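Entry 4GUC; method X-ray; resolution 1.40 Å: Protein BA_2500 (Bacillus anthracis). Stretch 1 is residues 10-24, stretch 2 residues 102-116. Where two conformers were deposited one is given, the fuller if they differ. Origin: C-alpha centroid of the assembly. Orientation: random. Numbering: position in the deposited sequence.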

# COMPACT_ATOMS: atom_id res chain seq x y z
N THR A 10 -6.60 7.98 -8.00
CA THR A 10 -6.73 7.53 -9.39
C THR A 10 -6.56 6.05 -9.70
O THR A 10 -6.84 5.59 -10.82
CB THR A 10 -5.63 8.22 -10.28
OG1 THR A 10 -4.32 7.85 -9.82
CG2 THR A 10 -5.74 9.72 -10.27
N TRP A 11 -6.13 5.28 -8.71
CA TRP A 11 -5.88 3.85 -8.93
C TRP A 11 -7.17 3.07 -9.18
O TRP A 11 -8.25 3.46 -8.76
CB TRP A 11 -4.94 3.32 -7.86
CG TRP A 11 -3.52 3.80 -8.07
CD1 TRP A 11 -3.07 4.83 -8.86
CD2 TRP A 11 -2.39 3.36 -7.31
NE1 TRP A 11 -1.71 5.00 -8.70
CE2 TRP A 11 -1.27 4.10 -7.75
CE3 TRP A 11 -2.20 2.36 -6.37
CZ2 TRP A 11 0.02 3.88 -7.23
CZ3 TRP A 11 -0.94 2.17 -5.84
CH2 TRP A 11 0.14 2.92 -6.28
N ARG A 12 -7.04 1.94 -9.85
CA ARG A 12 -8.21 1.18 -10.24
C ARG A 12 -9.11 0.63 -9.12
O ARG A 12 -10.33 0.77 -9.21
CB ARG A 12 -7.79 0.05 -11.18
CG ARG A 12 -8.98 -0.59 -11.89
CD ARG A 12 -8.55 -1.63 -12.92
NE ARG A 12 -7.65 -1.06 -13.92
CZ ARG A 12 -8.04 -0.46 -15.05
NH1 ARG A 12 -9.32 -0.35 -15.35
NH2 ARG A 12 -7.14 0.01 -15.89
N TRP A 13 -8.52 0.05 -8.09
CA TRP A 13 -9.30 -0.55 -6.99
C TRP A 13 -9.31 0.34 -5.75
O TRP A 13 -8.29 0.50 -5.08
CB TRP A 13 -8.72 -1.92 -6.67
CG TRP A 13 -8.52 -2.77 -7.88
CD1 TRP A 13 -7.33 -3.21 -8.38
CD2 TRP A 13 -9.53 -3.19 -8.80
NE1 TRP A 13 -7.55 -3.94 -9.52
CE2 TRP A 13 -8.89 -3.94 -9.80
CE3 TRP A 13 -10.92 -3.04 -8.85
CZ2 TRP A 13 -9.60 -4.52 -10.86
CZ3 TRP A 13 -11.63 -3.62 -9.90
CH2 TRP A 13 -10.96 -4.35 -10.90
N GLN A 14 -10.49 0.84 -5.39
CA GLN A 14 -10.61 1.72 -4.22
C GLN A 14 -11.52 1.11 -3.17
O GLN A 14 -12.01 1.81 -2.29
CB GLN A 14 -11.18 3.07 -4.64
CG GLN A 14 -10.43 3.78 -5.76
CD GLN A 14 -9.11 4.28 -5.36
OE1 GLN A 14 -8.87 4.62 -4.21
NE2 GLN A 14 -8.22 4.39 -6.33
N ASN A 15 -11.78 -0.17 -3.32
CA ASN A 15 -12.58 -0.92 -2.38
C ASN A 15 -11.77 -2.18 -2.04
O ASN A 15 -11.27 -2.84 -2.96
CB ASN A 15 -13.91 -1.23 -3.08
CG ASN A 15 -14.77 -2.11 -2.31
OD1 ASN A 15 -14.57 -3.33 -2.35
ND2 ASN A 15 -15.82 -1.56 -1.72
N TYR A 16 -11.69 -2.53 -0.75
CA TYR A 16 -10.88 -3.67 -0.32
C TYR A 16 -11.37 -4.98 -0.95
O TYR A 16 -10.55 -5.79 -1.37
CB TYR A 16 -10.70 -3.77 1.19
CG TYR A 16 -9.64 -4.78 1.56
CD1 TYR A 16 -8.30 -4.41 1.61
CD2 TYR A 16 -9.96 -6.10 1.80
CE1 TYR A 16 -7.31 -5.33 1.92
CE2 TYR A 16 -8.99 -7.01 2.11
CZ TYR A 16 -7.67 -6.64 2.17
OH TYR A 16 -6.68 -7.58 2.47
N PHE A 17 -12.67 -5.22 -0.99
CA PHE A 17 -13.17 -6.45 -1.59
C PHE A 17 -12.66 -6.57 -3.04
O PHE A 17 -12.16 -7.62 -3.45
CB PHE A 17 -14.70 -6.51 -1.59
CG PHE A 17 -15.26 -7.76 -2.20
CD1 PHE A 17 -15.58 -8.85 -1.42
CD2 PHE A 17 -15.43 -7.88 -3.57
CE1 PHE A 17 -16.09 -10.02 -2.00
CE2 PHE A 17 -15.92 -9.03 -4.14
CZ PHE A 17 -16.23 -10.10 -3.34
N LEU A 18 -12.75 -5.48 -3.82
CA LEU A 18 -12.31 -5.54 -5.21
C LEU A 18 -10.82 -5.71 -5.32
O LEU A 18 -10.34 -6.49 -6.17
CB LEU A 18 -12.85 -4.35 -5.99
CG LEU A 18 -14.38 -4.35 -6.27
CD1 LEU A 18 -14.77 -3.04 -6.97
CD2 LEU A 18 -14.79 -5.55 -7.09
N LEU A 19 -10.08 -5.04 -4.46
CA LEU A 19 -8.61 -5.16 -4.45
C LEU A 19 -8.23 -6.62 -4.18
O LEU A 19 -7.45 -7.24 -4.92
CB LEU A 19 -8.02 -4.25 -3.36
CG LEU A 19 -6.49 -4.29 -3.23
CD1 LEU A 19 -5.84 -3.62 -4.47
CD2 LEU A 19 -6.01 -3.70 -1.92
N HIS A 20 -8.83 -7.18 -3.15
CA HIS A 20 -8.53 -8.54 -2.74
C HIS A 20 -8.96 -9.56 -3.77
O HIS A 20 -8.43 -10.68 -3.77
CB HIS A 20 -9.17 -8.72 -1.35
CG HIS A 20 -8.97 -10.04 -0.69
ND1 HIS A 20 -7.73 -10.55 -0.41
CD2 HIS A 20 -9.87 -10.83 -0.05
CE1 HIS A 20 -7.87 -11.67 0.28
NE2 HIS A 20 -9.15 -11.85 0.52
N HIS A 21 -9.91 -9.23 -4.62
CA HIS A 21 -10.38 -10.16 -5.64
C HIS A 21 -9.79 -9.90 -7.04
O HIS A 21 -10.14 -10.58 -8.00
CB HIS A 21 -11.92 -10.23 -5.64
CG HIS A 21 -12.46 -10.93 -4.43
ND1 HIS A 21 -12.62 -10.30 -3.21
CD2 HIS A 21 -12.84 -12.22 -4.23
CE1 HIS A 21 -13.07 -11.17 -2.32
NE2 HIS A 21 -13.23 -12.33 -2.92
N ASN A 22 -8.91 -8.92 -7.15
CA ASN A 22 -8.28 -8.59 -8.45
C ASN A 22 -6.78 -8.41 -8.44
O ASN A 22 -6.09 -8.87 -9.35
CB ASN A 22 -8.97 -7.33 -8.97
CG ASN A 22 -10.36 -7.64 -9.43
OD1 ASN A 22 -10.54 -8.20 -10.52
ND2 ASN A 22 -11.36 -7.28 -8.65
N ALA A 23 -6.24 -7.74 -7.44
CA ALA A 23 -4.80 -7.52 -7.40
C ALA A 23 -4.07 -8.77 -6.99
O ALA A 23 -4.64 -9.64 -6.35
CB ALA A 23 -4.44 -6.36 -6.42
N ASP A 24 -2.80 -8.85 -7.35
CA ASP A 24 -2.00 -10.00 -6.97
C ASP A 24 -1.36 -9.81 -5.62
O ASP A 24 -0.73 -8.81 -5.35
CB ASP A 24 -0.88 -10.26 -7.97
CG ASP A 24 -1.33 -11.00 -9.22
OD1 ASP A 24 -2.54 -11.28 -9.42
OD2 ASP A 24 -0.43 -11.33 -10.01
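Stretch 2, residues 102-116: AVMKLGENYYYGGSF

Stretch 2 forms a β-hairpin, strand 102-106 returning through a type II' turn from Leu106 to Asn109 into strand 109-112, with Gly107 taking the positive phi (65°) that the turn requires. Strand 109-112 crosses helix 16-22 of stretch 1 at -104°, the axes 8.8 Å apart at closest approach. Beyond the helix the chain joins the hairpin edge: Asp24 pairs in parallel with Tyr111, Asp24 N donating to Tyr110 O and Tyr112 N to Asp24 O, both at 3.0 Å.

Strand alternation turns Val103, Lys105, Tyr110 and Tyr112 toward stretch 1, whereas Ala102 and Met104, a selenomethionine, point away. Tyr110 is an m rotamer (chi1 -66°), which lays its ring between Trp11 and Trp13; its OH accepts from Arg12 N at 3.2 Å, and the edge of Trp13 approaches its face, with centroids 5.5 Å apart. Trp11, also m, reaches on to the neighbouring strand, where CZ3 lies 3.8 Å from Val103 CG1. Lys105 CB sits over the Trp11 six-membered ring, 3.6 Å from its centroid. The Lys105 chain is extended through chi3 and bends only at chi4 (-66°), its end leading away so that NZ bonds Gly107 O at 2.9 Å.

Tyr112 instead adopts p (chi1 75°), and its ring reaches across to the helix, nearly perpendicular to the helix axis. Leu19 CD2 packs 3.9 Å from its CD1 and Ala23 CB 3.8 Å from its CD2, while Tyr112 OH hydrogen-bonds His20 ND1 at 2.6 Å. The t rotamers of Tyr16 and His20 bring their polar ends to stretch 2; Tyr16 OH accepts from Ser115 N at 3.0 Å. At the hairpin turn, Arg12 NH2 and Glu108 OE1 remain 4.5 Å apart, beyond a salt bridge, and a water links them, accepting from NH2 and donating to OE1.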

# COMPACT_ATOMS: atom_id res chain seq x y z
N ALA A 102 -1.08 -1.91 1.89
CA ALA A 102 -0.07 -1.38 0.98
C ALA A 102 -0.35 -1.96 -0.40
O ALA A 102 -0.51 -3.19 -0.57
CB ALA A 102 1.35 -1.72 1.44
N VAL A 103 -0.39 -1.08 -1.40
CA VAL A 103 -0.67 -1.44 -2.77
C VAL A 103 0.42 -0.90 -3.68
O VAL A 103 0.84 0.24 -3.51
CB VAL A 103 -2.04 -0.84 -3.24
CG1 VAL A 103 -2.36 -1.15 -4.68
CG2 VAL A 103 -3.16 -1.33 -2.31
N MSE A 104 0.88 -1.71 -4.64
CA MSE A 104 1.85 -1.29 -5.61
C MSE A 104 1.26 -1.29 -7.00
O MSE A 104 0.58 -2.26 -7.40
CB MSE A 104 3.09 -2.19 -5.61
CG MSE A 104 4.20 -1.70 -6.57
SE MSE A 104 5.84 -2.68 -6.59
CE MSE A 104 5.20 -4.28 -7.39
N LYS A 105 1.45 -0.19 -7.73
CA LYS A 105 1.05 -0.09 -9.12
C LYS A 105 2.35 -0.26 -9.92
O LYS A 105 3.36 0.43 -9.65
CB LYS A 105 0.41 1.24 -9.44
CG LYS A 105 -0.02 1.35 -10.95
CD LYS A 105 -0.71 2.64 -11.20
CE LYS A 105 -1.16 2.82 -12.65
NZ LYS A 105 -0.01 2.92 -13.60
N LEU A 106 2.35 -1.16 -10.90
CA LEU A 106 3.54 -1.42 -11.74
C LEU A 106 2.98 -1.55 -13.13
O LEU A 106 2.38 -2.57 -13.49
CB LEU A 106 4.25 -2.69 -11.31
CG LEU A 106 5.57 -3.00 -11.97
CD1 LEU A 106 6.62 -1.94 -11.62
CD2 LEU A 106 6.04 -4.40 -11.57
N GLY A 107 3.15 -0.52 -13.93
CA GLY A 107 2.54 -0.54 -15.27
C GLY A 107 1.03 -0.55 -15.09
O GLY A 107 0.49 0.20 -14.29
N GLU A 108 0.33 -1.43 -15.80
CA GLU A 108 -1.12 -1.52 -15.71
C GLU A 108 -1.57 -2.52 -14.64
O GLU A 108 -2.78 -2.73 -14.46
CB GLU A 108 -1.69 -2.03 -17.05
CG GLU A 108 -1.40 -1.19 -18.27
CD GLU A 108 -2.16 0.12 -18.30
OE1 GLU A 108 -2.90 0.41 -17.32
OE2 GLU A 108 -2.06 0.85 -19.33
N ASN A 109 -0.63 -3.12 -13.91
CA ASN A 109 -0.95 -4.15 -12.92
C ASN A 109 -0.85 -3.67 -11.49
O ASN A 109 -0.10 -2.75 -11.17
CB ASN A 109 -0.02 -5.34 -13.16
CG ASN A 109 -0.20 -5.97 -14.55
OD1 ASN A 109 -1.32 -6.05 -15.08
ND2 ASN A 109 0.90 -6.37 -15.16
N TYR A 110 -1.58 -4.34 -10.61
CA TYR A 110 -1.61 -4.01 -9.21
C TYR A 110 -1.28 -5.21 -8.33
O TYR A 110 -1.67 -6.33 -8.63
CB TYR A 110 -2.96 -3.46 -8.80
CG TYR A 110 -3.28 -2.13 -9.44
CD1 TYR A 110 -2.92 -0.94 -8.84
CD2 TYR A 110 -3.95 -2.06 -10.64
CE1 TYR A 110 -3.23 0.27 -9.41
CE2 TYR A 110 -4.24 -0.86 -11.23
CZ TYR A 110 -3.86 0.31 -10.60
OH TYR A 110 -4.18 1.54 -11.16
N TYR A 111 -0.59 -4.91 -7.23
CA TYR A 111 -0.13 -5.87 -6.22
C TYR A 111 -0.45 -5.37 -4.83
O TYR A 111 -0.59 -4.14 -4.65
CB TYR A 111 1.38 -6.04 -6.35
CG TYR A 111 1.78 -6.47 -7.75
CD1 TYR A 111 1.87 -7.80 -8.08
CD2 TYR A 111 2.00 -5.52 -8.75
CE1 TYR A 111 2.18 -8.20 -9.40
CE2 TYR A 111 2.31 -5.91 -10.05
CZ TYR A 111 2.42 -7.23 -10.36
OH TYR A 111 2.74 -7.59 -11.67
N TYR A 112 -0.64 -6.25 -3.85
CA TYR A 112 -0.93 -5.78 -2.50
C TYR A 112 -0.37 -6.76 -1.49
O TYR A 112 -0.01 -7.88 -1.85
CB TYR A 112 -2.44 -5.54 -2.32
CG TYR A 112 -3.28 -6.77 -2.18
CD1 TYR A 112 -4.11 -6.98 -1.06
CD2 TYR A 112 -3.25 -7.77 -3.15
CE1 TYR A 112 -4.87 -8.14 -0.93
CE2 TYR A 112 -4.01 -8.90 -3.02
CZ TYR A 112 -4.80 -9.11 -1.90
OH TYR A 112 -5.53 -10.27 -1.83
N GLY A 113 -0.28 -6.34 -0.23
CA GLY A 113 0.26 -7.17 0.84
C GLY A 113 -0.75 -7.60 1.89
O GLY A 113 -0.35 -8.18 2.92
N GLY A 114 -2.03 -7.43 1.58
CA GLY A 114 -3.12 -7.74 2.49
C GLY A 114 -3.24 -6.69 3.59
O GLY A 114 -2.28 -5.98 3.91
N SER A 115 -4.40 -6.60 4.22
CA SER A 115 -4.56 -5.64 5.28
C SER A 115 -3.69 -5.91 6.52
O SER A 115 -3.28 -7.04 6.77
CB SER A 115 -6.04 -5.61 5.67
OG SER A 115 -6.47 -6.88 6.12
N PHE A 116 -3.44 -4.87 7.30
CA PHE A 116 -2.66 -4.95 8.54
C PHE A 116 -3.11 -3.82 9.46
O PHE A 116 -3.78 -2.89 9.01
CB PHE A 116 -1.14 -4.85 8.31
CG PHE A 116 -0.67 -3.57 7.64
CD1 PHE A 116 -0.66 -3.47 6.26
CD2 PHE A 116 -0.20 -2.49 8.39
CE1 PHE A 116 -0.24 -2.32 5.64
CE2 PHE A 116 0.20 -1.33 7.75
CZ PHE A 116 0.21 -1.27 6.35
O HOH W 1 -4.28 -0.02 -15.23
O HOH W 2 -5.50 -3.24 -13.95